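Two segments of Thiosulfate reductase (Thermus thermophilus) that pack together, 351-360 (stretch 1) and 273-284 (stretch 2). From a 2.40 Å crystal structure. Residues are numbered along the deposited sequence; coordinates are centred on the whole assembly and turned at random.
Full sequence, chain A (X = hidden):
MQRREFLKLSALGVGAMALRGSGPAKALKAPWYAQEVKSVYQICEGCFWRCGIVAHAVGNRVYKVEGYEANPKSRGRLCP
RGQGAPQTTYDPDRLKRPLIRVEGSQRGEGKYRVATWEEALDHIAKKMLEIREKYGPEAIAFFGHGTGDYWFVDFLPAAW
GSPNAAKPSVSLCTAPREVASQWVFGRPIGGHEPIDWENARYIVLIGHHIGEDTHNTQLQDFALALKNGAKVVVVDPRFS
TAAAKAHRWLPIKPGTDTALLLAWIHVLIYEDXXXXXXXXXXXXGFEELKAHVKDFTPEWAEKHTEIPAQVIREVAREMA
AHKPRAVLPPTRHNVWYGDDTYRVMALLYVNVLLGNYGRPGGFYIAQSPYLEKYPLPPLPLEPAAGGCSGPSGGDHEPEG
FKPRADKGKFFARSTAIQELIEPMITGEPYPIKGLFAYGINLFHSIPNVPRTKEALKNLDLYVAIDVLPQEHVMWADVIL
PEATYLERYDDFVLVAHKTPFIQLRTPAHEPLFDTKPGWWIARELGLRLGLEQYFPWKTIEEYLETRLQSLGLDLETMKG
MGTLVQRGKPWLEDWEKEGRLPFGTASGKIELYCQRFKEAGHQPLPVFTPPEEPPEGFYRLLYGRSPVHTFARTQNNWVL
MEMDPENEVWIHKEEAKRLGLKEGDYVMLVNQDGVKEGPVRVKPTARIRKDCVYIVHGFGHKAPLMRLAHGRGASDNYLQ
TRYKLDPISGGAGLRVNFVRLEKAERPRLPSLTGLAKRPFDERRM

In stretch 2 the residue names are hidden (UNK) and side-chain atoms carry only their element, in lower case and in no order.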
# COMPACT_ATOMS: atom_id res chain seq x y z
N ASN A 351 32.15 -24.84 -0.24
CA ASN A 351 32.73 -23.58 -0.73
C ASN A 351 33.86 -23.87 -1.75
O ASN A 351 33.98 -23.19 -2.78
CB ASN A 351 33.22 -22.69 0.43
CG ASN A 351 32.07 -22.00 1.16
OD1 ASN A 351 31.35 -21.21 0.57
ND2 ASN A 351 31.90 -22.32 2.44
N VAL A 352 34.67 -24.88 -1.45
CA VAL A 352 35.77 -25.31 -2.32
C VAL A 352 35.20 -25.81 -3.68
O VAL A 352 35.65 -25.36 -4.74
CB VAL A 352 36.64 -26.41 -1.61
CG1 VAL A 352 37.43 -27.23 -2.62
CG2 VAL A 352 37.62 -25.74 -0.64
N LEU A 353 34.20 -26.70 -3.62
CA LEU A 353 33.51 -27.28 -4.80
C LEU A 353 32.84 -26.21 -5.70
O LEU A 353 32.55 -26.46 -6.88
CB LEU A 353 32.43 -28.32 -4.36
CG LEU A 353 32.78 -29.71 -3.79
CD1 LEU A 353 31.50 -30.53 -3.65
CD2 LEU A 353 33.76 -30.46 -4.70
N LEU A 354 32.59 -25.04 -5.13
CA LEU A 354 31.99 -23.93 -5.86
C LEU A 354 33.09 -23.03 -6.49
O LEU A 354 32.79 -22.20 -7.35
CB LEU A 354 31.03 -23.11 -4.94
CG LEU A 354 29.66 -23.71 -4.53
CD1 LEU A 354 29.06 -22.88 -3.36
CD2 LEU A 354 28.67 -23.75 -5.73
N GLY A 355 34.34 -23.22 -6.06
CA GLY A 355 35.50 -22.47 -6.53
C GLY A 355 35.59 -21.04 -6.02
O GLY A 355 36.20 -20.17 -6.67
N ASN A 356 35.03 -20.76 -4.84
CA ASN A 356 35.01 -19.39 -4.32
C ASN A 356 36.13 -18.86 -3.43
O ASN A 356 36.23 -17.66 -3.22
CB ASN A 356 33.65 -19.09 -3.63
CG ASN A 356 33.36 -20.00 -2.40
OD1 ASN A 356 34.26 -20.45 -1.69
ND2 ASN A 356 32.06 -20.23 -2.13
N TYR A 357 37.00 -19.72 -2.92
CA TYR A 357 38.06 -19.25 -2.01
C TYR A 357 39.19 -18.46 -2.70
O TYR A 357 39.93 -19.01 -3.50
CB TYR A 357 38.65 -20.42 -1.21
CG TYR A 357 39.47 -20.02 0.01
CD1 TYR A 357 38.88 -19.92 1.27
CD2 TYR A 357 40.84 -19.79 -0.09
CE1 TYR A 357 39.64 -19.61 2.41
CE2 TYR A 357 41.62 -19.47 1.04
CZ TYR A 357 41.01 -19.38 2.30
OH TYR A 357 41.74 -19.08 3.43
N GLY A 358 39.32 -17.18 -2.37
CA GLY A 358 40.32 -16.35 -2.99
C GLY A 358 39.85 -15.73 -4.31
O GLY A 358 40.67 -15.18 -5.05
N ARG A 359 38.57 -15.83 -4.62
CA ARG A 359 38.00 -15.24 -5.83
C ARG A 359 36.94 -14.21 -5.53
O ARG A 359 36.33 -14.24 -4.41
CB ARG A 359 37.25 -16.26 -6.72
CG ARG A 359 37.99 -17.53 -7.07
CD ARG A 359 38.72 -17.43 -8.41
NE ARG A 359 39.03 -18.74 -8.99
CZ ARG A 359 38.18 -19.55 -9.63
NH1 ARG A 359 36.91 -19.20 -9.79
NH2 ARG A 359 38.60 -20.71 -10.12
N PRO A 360 36.80 -13.15 -6.38
CA PRO A 360 35.72 -12.25 -5.99
C PRO A 360 34.42 -12.99 -6.12
O PRO A 360 34.02 -13.48 -7.21
CB PRO A 360 35.81 -11.13 -7.00
CG PRO A 360 37.14 -11.22 -7.65
CD PRO A 360 37.90 -12.33 -6.89
N UNK A 273 27.98 -30.58 -11.10
CA UNK A 273 27.82 -29.12 -11.11
C UNK A 273 29.03 -28.36 -10.56
O UNK A 273 29.11 -27.13 -10.70
c UNK A 273 25.22 -29.37 -10.73
c UNK A 273 24.10 -29.13 -9.71
c UNK A 273 26.56 -28.72 -10.29
c UNK A 273 24.81 -28.84 -12.13
N UNK A 274 29.99 -29.07 -9.98
CA UNK A 274 31.15 -28.42 -9.38
C UNK A 274 32.17 -27.80 -10.31
O UNK A 274 32.19 -28.08 -11.51
o UNK A 274 34.71 -33.82 -10.52
c UNK A 274 34.71 -31.72 -9.34
c UNK A 274 32.59 -30.53 -8.94
c UNK A 274 32.63 -32.67 -10.14
c UNK A 274 31.93 -31.57 -9.61
c UNK A 274 34.02 -32.74 -10.01
c UNK A 274 33.99 -30.62 -8.82
c UNK A 274 31.83 -29.36 -8.36
N UNK A 275 33.01 -26.93 -9.75
CA UNK A 275 34.07 -26.25 -10.51
C UNK A 275 35.25 -27.22 -10.71
O UNK A 275 36.13 -27.37 -9.83
c UNK A 275 35.60 -24.23 -10.60
o UNK A 275 35.54 -22.98 -10.63
c UNK A 275 34.54 -24.98 -9.80
o UNK A 275 36.49 -24.90 -11.17
N UNK A 276 35.28 -27.83 -11.89
CA UNK A 276 36.28 -28.81 -12.27
C UNK A 276 37.74 -28.35 -12.23
O UNK A 276 38.60 -28.99 -11.60
n UNK A 276 33.45 -33.37 -14.99
c UNK A 276 34.42 -29.85 -13.75
c UNK A 276 34.14 -30.94 -14.77
c UNK A 276 35.90 -29.44 -13.63
c UNK A 276 34.20 -32.35 -14.17
N UNK A 277 38.02 -27.22 -12.86
CA UNK A 277 39.37 -26.66 -12.87
C UNK A 277 39.90 -26.39 -11.46
O UNK A 277 41.02 -26.78 -11.11
c UNK A 277 39.48 -23.95 -15.58
o UNK A 277 38.73 -23.35 -16.38
c UNK A 277 39.01 -25.26 -14.98
o UNK A 277 40.61 -23.55 -15.22
c UNK A 277 39.42 -25.34 -13.57
N UNK A 278 39.10 -25.65 -10.71
CA UNK A 278 39.47 -25.25 -9.37
C UNK A 278 39.92 -26.47 -8.54
O UNK A 278 40.98 -26.43 -7.92
o UNK A 278 40.04 -21.81 -3.80
c UNK A 278 39.33 -23.77 -4.97
c UNK A 278 39.64 -22.41 -4.97
c UNK A 278 38.79 -23.71 -7.36
c UNK A 278 39.54 -21.68 -6.17
c UNK A 278 38.91 -24.40 -6.16
c UNK A 278 38.35 -24.45 -8.64
c UNK A 278 39.12 -22.34 -7.36
N UNK A 279 39.16 -27.56 -8.56
CA UNK A 279 39.59 -28.76 -7.82
C UNK A 279 40.90 -29.33 -8.42
O UNK A 279 41.84 -29.67 -7.67
c UNK A 279 38.44 -29.86 -7.74
c UNK A 279 39.01 -31.21 -7.27
c UNK A 279 37.32 -29.38 -6.77
N UNK A 280 40.99 -29.40 -9.75
CA UNK A 280 42.19 -29.85 -10.43
C UNK A 280 43.45 -29.02 -10.04
O UNK A 280 44.47 -29.59 -9.65
c UNK A 280 42.01 -29.82 -11.99
N UNK A 281 43.43 -27.68 -10.07
CA UNK A 281 44.65 -26.97 -9.69
C UNK A 281 44.98 -26.60 -8.21
O UNK A 281 46.12 -26.28 -7.90
c UNK A 281 44.91 -25.71 -10.59
c UNK A 281 44.13 -24.10 -12.39
c UNK A 281 43.71 -25.07 -11.27
c UNK A 281 44.00 -24.75 -13.78
n UNK A 281 42.64 -25.36 -13.99
N UNK A 282 44.01 -26.66 -7.29
CA UNK A 282 44.21 -26.24 -5.88
C UNK A 282 43.72 -27.18 -4.78
O UNK A 282 43.60 -26.80 -3.59
c UNK A 282 44.84 -23.22 -6.90
c UNK A 282 43.63 -23.86 -6.70
c UNK A 282 42.53 -23.50 -7.54
c UNK A 282 42.68 -22.51 -8.54
c UNK A 282 43.93 -21.88 -8.70
c UNK A 282 43.49 -24.91 -5.62
o UNK A 282 44.09 -20.91 -9.65
c UNK A 282 45.00 -22.24 -7.88
N UNK A 283 43.42 -28.41 -5.16
CA UNK A 283 42.83 -29.35 -4.25
C UNK A 283 43.50 -30.75 -4.17
O UNK A 283 43.80 -31.35 -5.19
c UNK A 283 40.85 -30.91 -4.82
c UNK A 283 41.28 -29.46 -4.67
o UNK A 283 40.46 -28.74 -3.76
N UNK A 284 43.82 -31.22 -2.96
CA UNK A 284 44.40 -32.58 -2.77
C UNK A 284 43.26 -33.51 -2.26
O UNK A 284 42.34 -33.04 -1.59
c UNK A 284 45.60 -32.71 -1.72
c UNK A 284 46.09 -34.19 -1.68
c UNK A 284 46.77 -31.79 -2.09
O HOH W 1 33.22 -21.59 -10.08

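Position 273 carries four side-chain carbons, forked at the second, and they make no contact with stretch 1. The fork beyond the first carbon identifies Leu273.

Position 274 has one carbon leading to a six-carbon ring that bears one oxygen, the pattern of tyrosine. Its CB lies 3.3 Å from Leu353 O, while the ring swings away from stretch 1 at chi1 72° (p). In Tyr274, CD1 still meets Leu353 CD2 at 4.1 Å, an apolar contact.

Position 275 shows two carbons, the second carrying two oxygens: a short carboxylate, Asp275. Its backbone N donates to Leu353 O at 2.9 Å with an N-H...acceptor angle of 173°, almost linear. OD1 accepts from the backbone N of position 278 at 2.8 Å, capping the helix that begins at the next residue. OD2 faces Arg359 NH2 at 3.8 Å, a long salt bridge, and accepts from a water at 2.8 Å; the same water donates to Leu354 O, also at 2.8 Å, and so bridges the stretches.

Position 276, four carbons in a row ending in nitrogen, is Lys276; its CA-to-CB bond points away from stretch 1. Position 277 has three carbons, the third bearing two oxygens, and makes no contact with stretch 1: Glu277.

Position 278 again has one carbon and a six-carbon ring bearing an oxygen, but here the whole side chain is directed at stretch 1, with 116 Å² of the residue covered. This is Tyr278, chi1 -166° (t). Its OH donates to Tyr357 O at 2.8 Å. Gly355 CA sits 3.8 Å from the ring centroid, 18° off the normal, a CH-pi contact over the face, and Arg359 NH2 approaches CD1 of Tyr278 near the ring plane at 3.2 Å.

Position 279, one carbon carrying two more, is Val279; CG2 lies 4.3 Å from Leu353 CD2. Position 280 has a single side-chain carbon, hence Ala280, out of reach of stretch 1. Position 281, four carbons ending in nitrogen, is Lys281, whose NZ forms a 3.0 Å salt bridge with Glu277 OE1. Position 282 has a six-carbon ring with one oxygen; its CA-to-CB bond points toward stretch 1, but no side-chain atom comes within contact distance: Tyr282. Position 283 branches at its first carbon into one oxygen and one carbon, giving Thr283, with OG1 3.6 Å from Val352 CG1. Position 284, three carbons branched at the first, is Val284, out of reach.

The contact buries 494 Å² and is held by two direct hydrogen bonds, one from a backbone amide and one from a tyrosine hydroxyl. Between them lies Gly355, where the stretch 1 helix ends in a Schellman motif. Its positive phi (73°) favours glycine, and an ideal CB would fall 2.6 Å from Asp275 OD2, a clash. The bare CA rests over the face of the Tyr278 ring, while Leu353 packs against Tyr274 and Val279.

Stretch 2 273-284: LYDKEYVAKYTV
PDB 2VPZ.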